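PDB 7CLU: methyltransferase domain-containing protein from Serratia marcescens, which acts as an O-methyltransferase of the prodigiosin pathway, using S-adenosyl-L-methionine as the methyl donor. Local coordinates for residues 159-164 / 187-192; 172-175 / 181-184. All coordinates share one frame; numbering follows the deposited sequence.

The two contacts lie side by side on one face of the seven-stranded sheet of the methyltransferase domain, their centres about 10 Å apart, and share helix 181-189. Its beginning packs on strand 171-175 in contact 2, and its end, with the turn that follows, reaches helix 154-163 in contact 1. Along the chain the order is 159-164, 172-175, 181-184 and 187-192, and contact 2 therefore falls between the two halves of contact 1. Phe160 CD2 lies 3.9 Å from Leu182 CD2, which makes the packing continuous. Together the contacts bring two helices and strand 171-175 into one layered unit, whose inner part approaches the S-adenosyl-L-homocysteine site.

Contact 1: residues 159-164 / 187-192; sequences GFVRDY and ADAYPG
Tyr190, in the turn at the end of helix 181-189, reaches across to Val161 in the last turn of helix 154-163, making a small helix-to-turn contact in the methyltransferase domain, its centre about 22 Å from the centre of the chain. Its polar core is one hydrogen bond, from Tyr190 OH to the backbone O of Val161, 3.0 Å long. The hydroxyl meets the carbonyl almost head-on, at a C=O...donor angle of 168°, and that oxygen lies at the edge of the Tyr190 ring, in its plane. Tyr164 O is also close to the hydroxyl, 3.3 Å from Tyr190 OH, where Tyr164 has just left helical geometry.

The apolar part belongs to one methyl of Val161. With CG1 anti to the backbone N (chi1 178°), this branch reaches Ala189 CB at 3.8 Å and the ring edge atom CE2 of Tyr190 at 3.9 Å. Valine and tyrosine run past each other in opposite senses, which lets the phenol pass the methyl on its way to the carbonyl.

Val161 also touches Ala185, one turn back on helix 181-189. Deeper in, Tyr164 packs on Ile272 of strand 270-275 and hydrogen-bonds through its hydroxyl to His169 and Arg270, tying the helix end to the sheet.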
# COMPACT_ATOMS: atom_id res chain seq x y z
N GLY A 159 -8.10 20.63 -19.78
CA GLY A 159 -8.58 21.78 -19.02
C GLY A 159 -7.71 23.01 -19.19
O GLY A 159 -8.20 24.13 -19.10
N PHE A 160 -6.40 22.80 -19.41
CA PHE A 160 -5.51 23.91 -19.73
C PHE A 160 -5.88 24.52 -21.09
O PHE A 160 -6.10 25.73 -21.20
CB PHE A 160 -4.06 23.42 -19.71
CG PHE A 160 -3.01 24.52 -19.55
CD1 PHE A 160 -3.37 25.85 -19.39
CD2 PHE A 160 -1.66 24.20 -19.55
CE1 PHE A 160 -2.39 26.84 -19.24
CE2 PHE A 160 -0.68 25.18 -19.40
CZ PHE A 160 -1.06 26.50 -19.26
N VAL A 161 -5.97 23.68 -22.13
CA VAL A 161 -6.33 24.15 -23.46
C VAL A 161 -7.68 24.85 -23.46
O VAL A 161 -7.89 25.84 -24.17
CB VAL A 161 -6.31 22.98 -24.47
CG1 VAL A 161 -6.73 23.45 -25.84
CG2 VAL A 161 -4.92 22.37 -24.54
N ARG A 162 -8.63 24.37 -22.64
CA ARG A 162 -10.00 24.89 -22.69
C ARG A 162 -10.17 26.14 -21.82
O ARG A 162 -10.83 27.10 -22.25
CB ARG A 162 -10.97 23.79 -22.26
CG ARG A 162 -12.45 24.08 -22.45
CD ARG A 162 -13.13 24.45 -21.14
NE ARG A 162 -13.14 23.33 -20.18
CZ ARG A 162 -13.60 23.41 -18.93
NH1 ARG A 162 -14.09 24.56 -18.47
NH2 ARG A 162 -13.55 22.35 -18.13
N ASP A 163 -9.59 26.16 -20.62
CA ASP A 163 -9.81 27.24 -19.65
C ASP A 163 -8.83 28.40 -19.76
O ASP A 163 -9.11 29.47 -19.21
CB ASP A 163 -9.74 26.69 -18.22
CG ASP A 163 -10.90 25.78 -17.91
OD1 ASP A 163 -11.67 25.50 -18.84
OD2 ASP A 163 -11.04 25.34 -16.75
N TYR A 164 -7.70 28.23 -20.43
CA TYR A 164 -6.74 29.31 -20.59
C TYR A 164 -6.69 29.74 -22.05
O TYR A 164 -6.68 28.90 -22.95
CB TYR A 164 -5.35 28.91 -20.11
CG TYR A 164 -4.32 30.02 -20.22
CD1 TYR A 164 -3.65 30.26 -21.41
CD2 TYR A 164 -4.02 30.82 -19.12
CE1 TYR A 164 -2.71 31.28 -21.52
CE2 TYR A 164 -3.07 31.84 -19.21
CZ TYR A 164 -2.42 32.06 -20.41
OH TYR A 164 -1.49 33.08 -20.52
N ALA A 187 -1.80 23.21 -30.47
CA ALA A 187 -1.81 23.30 -31.94
C ALA A 187 -3.14 22.86 -32.52
O ALA A 187 -3.60 23.42 -33.53
CB ALA A 187 -0.71 22.42 -32.55
N ASP A 188 -3.76 21.83 -31.94
CA ASP A 188 -5.00 21.31 -32.49
C ASP A 188 -6.15 22.30 -32.34
O ASP A 188 -7.12 22.23 -33.12
CB ASP A 188 -5.37 19.98 -31.82
CG ASP A 188 -4.32 18.88 -32.05
OD1 ASP A 188 -3.56 18.93 -33.04
OD2 ASP A 188 -4.29 17.95 -31.24
N ALA A 189 -6.07 23.21 -31.37
CA ALA A 189 -7.13 24.15 -31.04
C ALA A 189 -6.78 25.60 -31.35
O ALA A 189 -7.69 26.44 -31.35
CB ALA A 189 -7.51 24.02 -29.56
N TYR A 190 -5.51 25.91 -31.60
CA TYR A 190 -5.05 27.28 -31.78
C TYR A 190 -4.08 27.34 -32.95
O TYR A 190 -2.86 27.18 -32.77
CB TYR A 190 -4.38 27.81 -30.51
CG TYR A 190 -5.30 27.94 -29.31
CD1 TYR A 190 -5.99 29.12 -29.05
CD2 TYR A 190 -5.46 26.89 -28.42
CE1 TYR A 190 -6.82 29.25 -27.94
CE2 TYR A 190 -6.28 27.00 -27.31
CZ TYR A 190 -6.95 28.18 -27.07
OH TYR A 190 -7.76 28.28 -25.96
N PRO A 191 -4.58 27.59 -34.16
CA PRO A 191 -3.74 27.39 -35.36
C PRO A 191 -2.67 28.44 -35.58
O PRO A 191 -1.75 28.20 -36.37
CB PRO A 191 -4.76 27.40 -36.50
CG PRO A 191 -5.88 28.25 -35.99
CD PRO A 191 -5.96 27.99 -34.51
N GLY A 192 -2.75 29.59 -34.94
CA GLY A 192 -1.83 30.66 -35.25
C GLY A 192 -0.70 30.89 -34.27
O GLY A 192 0.14 31.77 -34.52

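Contact 2: residues 172-175 / 181-184; sequences FLDI and SLPM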
# COMPACT_ATOMS: atom_id res chain seq x y z
N PHE A 172 4.42 30.06 -27.65
CA PHE A 172 4.37 29.31 -26.41
C PHE A 172 5.48 28.27 -26.41
O PHE A 172 5.72 27.60 -27.42
CB PHE A 172 3.01 28.64 -26.26
CG PHE A 172 2.99 27.53 -25.26
CD1 PHE A 172 2.72 27.78 -23.93
CD2 PHE A 172 3.22 26.22 -25.66
CE1 PHE A 172 2.66 26.74 -23.01
CE2 PHE A 172 3.17 25.18 -24.74
CZ PHE A 172 2.89 25.44 -23.42
N LEU A 173 6.16 28.14 -25.28
CA LEU A 173 7.22 27.16 -25.12
C LEU A 173 7.00 26.36 -23.84
O LEU A 173 6.73 26.93 -22.78
CB LEU A 173 8.59 27.84 -25.09
CG LEU A 173 9.77 26.85 -25.02
CD1 LEU A 173 10.92 27.30 -25.92
CD2 LEU A 173 10.25 26.76 -23.60
N ASP A 174 7.12 25.05 -23.95
CA ASP A 174 6.91 24.12 -22.85
C ASP A 174 8.26 23.58 -22.41
O ASP A 174 8.98 22.95 -23.20
CB ASP A 174 5.99 22.98 -23.28
CG ASP A 174 5.38 22.21 -22.11
OD1 ASP A 174 5.28 22.76 -20.98
OD2 ASP A 174 4.98 21.05 -22.32
N ILE A 175 8.61 23.80 -21.15
CA ILE A 175 9.92 23.40 -20.67
C ILE A 175 9.86 21.97 -20.15
O ILE A 175 9.14 21.68 -19.18
CB ILE A 175 10.44 24.35 -19.58
CG1 ILE A 175 10.66 25.75 -20.16
CG2 ILE A 175 11.73 23.78 -19.03
CD1 ILE A 175 11.45 26.69 -19.27
N SER A 181 2.61 16.31 -25.55
CA SER A 181 1.16 16.20 -25.55
C SER A 181 0.47 17.54 -25.40
O SER A 181 -0.58 17.79 -26.02
CB SER A 181 0.74 15.26 -24.42
OG SER A 181 1.01 13.95 -24.84
N LEU A 182 1.01 18.42 -24.56
CA LEU A 182 0.35 19.70 -24.33
C LEU A 182 0.48 20.61 -25.54
O LEU A 182 -0.56 21.11 -26.02
CB LEU A 182 0.87 20.34 -23.05
CG LEU A 182 0.53 21.81 -22.79
CD1 LEU A 182 -0.96 22.02 -22.77
CD2 LEU A 182 1.17 22.25 -21.44
N PRO A 183 1.67 20.87 -26.09
CA PRO A 183 1.71 21.74 -27.28
C PRO A 183 1.01 21.13 -28.49
O PRO A 183 0.54 21.87 -29.35
CB PRO A 183 3.21 21.96 -27.53
CG PRO A 183 3.90 20.91 -26.75
CD PRO A 183 3.03 20.59 -25.58
N MET A 184 0.91 19.80 -28.58
CA MET A 184 0.07 19.21 -29.62
C MET A 184 -1.39 19.60 -29.43
O MET A 184 -2.07 20.01 -30.39
CB MET A 184 0.23 17.68 -29.63
CG MET A 184 1.49 17.24 -30.31
SD MET A 184 1.81 15.47 -30.31
CE MET A 184 1.54 15.06 -28.62
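The Phe172 ring turns its edge to the Pro183 ring, with CE2 of Phe172 4.3 Å from CB of Pro183 and that carbon near the aromatic plane. Leu182 comes to the same end of the ring at a slant, its CD2 methyl 4.1 Å from Phe172 CZ. Phe166 supplies a further aromatic neighbour, its ring meeting that of Phe172 edge to face. The other flat group, the Asp174 carboxylate, lies beside both helix residues: its OD2 is 3.8 Å from Pro183 CD and 4.1 Å from Leu182 CD2. One methyl, Leu182 CD2, thus touches both the end of the phenyl ring and the carboxylate.

Phe172 and Asp174 stand two residues apart on strand 171-175, and the CB atoms of both are directed toward the helix. In both, CG lies opposite the backbone N and beside the carbonyl carbon (chi1 162° in Phe172 and -163° in Asp174); both side chains cross that of Leu182 at about a right angle. The intervening Leu173 points away, to the other face of the sheet. The contact is buried and apolar except for the aspartate, whose OD1 is satisfied by a hydrogen bond with His241 ND1 from the adjacent strand 239-243. This bond probably limits rotation of the carboxylate; OD2, which also has Ser177 OG close by, faces Pro183 CD.

Helix 181-189 follows the strand after only five residues, in a glycine-rich turn, and leads on to strand 194-199. This is the first beta-alpha-beta unit of the Rossmann-like class I methyltransferase fold, and Asp174 opens its D-x-G-x-G-x-G signature. As expected for this motif, the cofactor site is close: the side chains of Asp174 and Glu199, a residue that binds S-adenosyl-L-homocysteine, are about 7 Å apart.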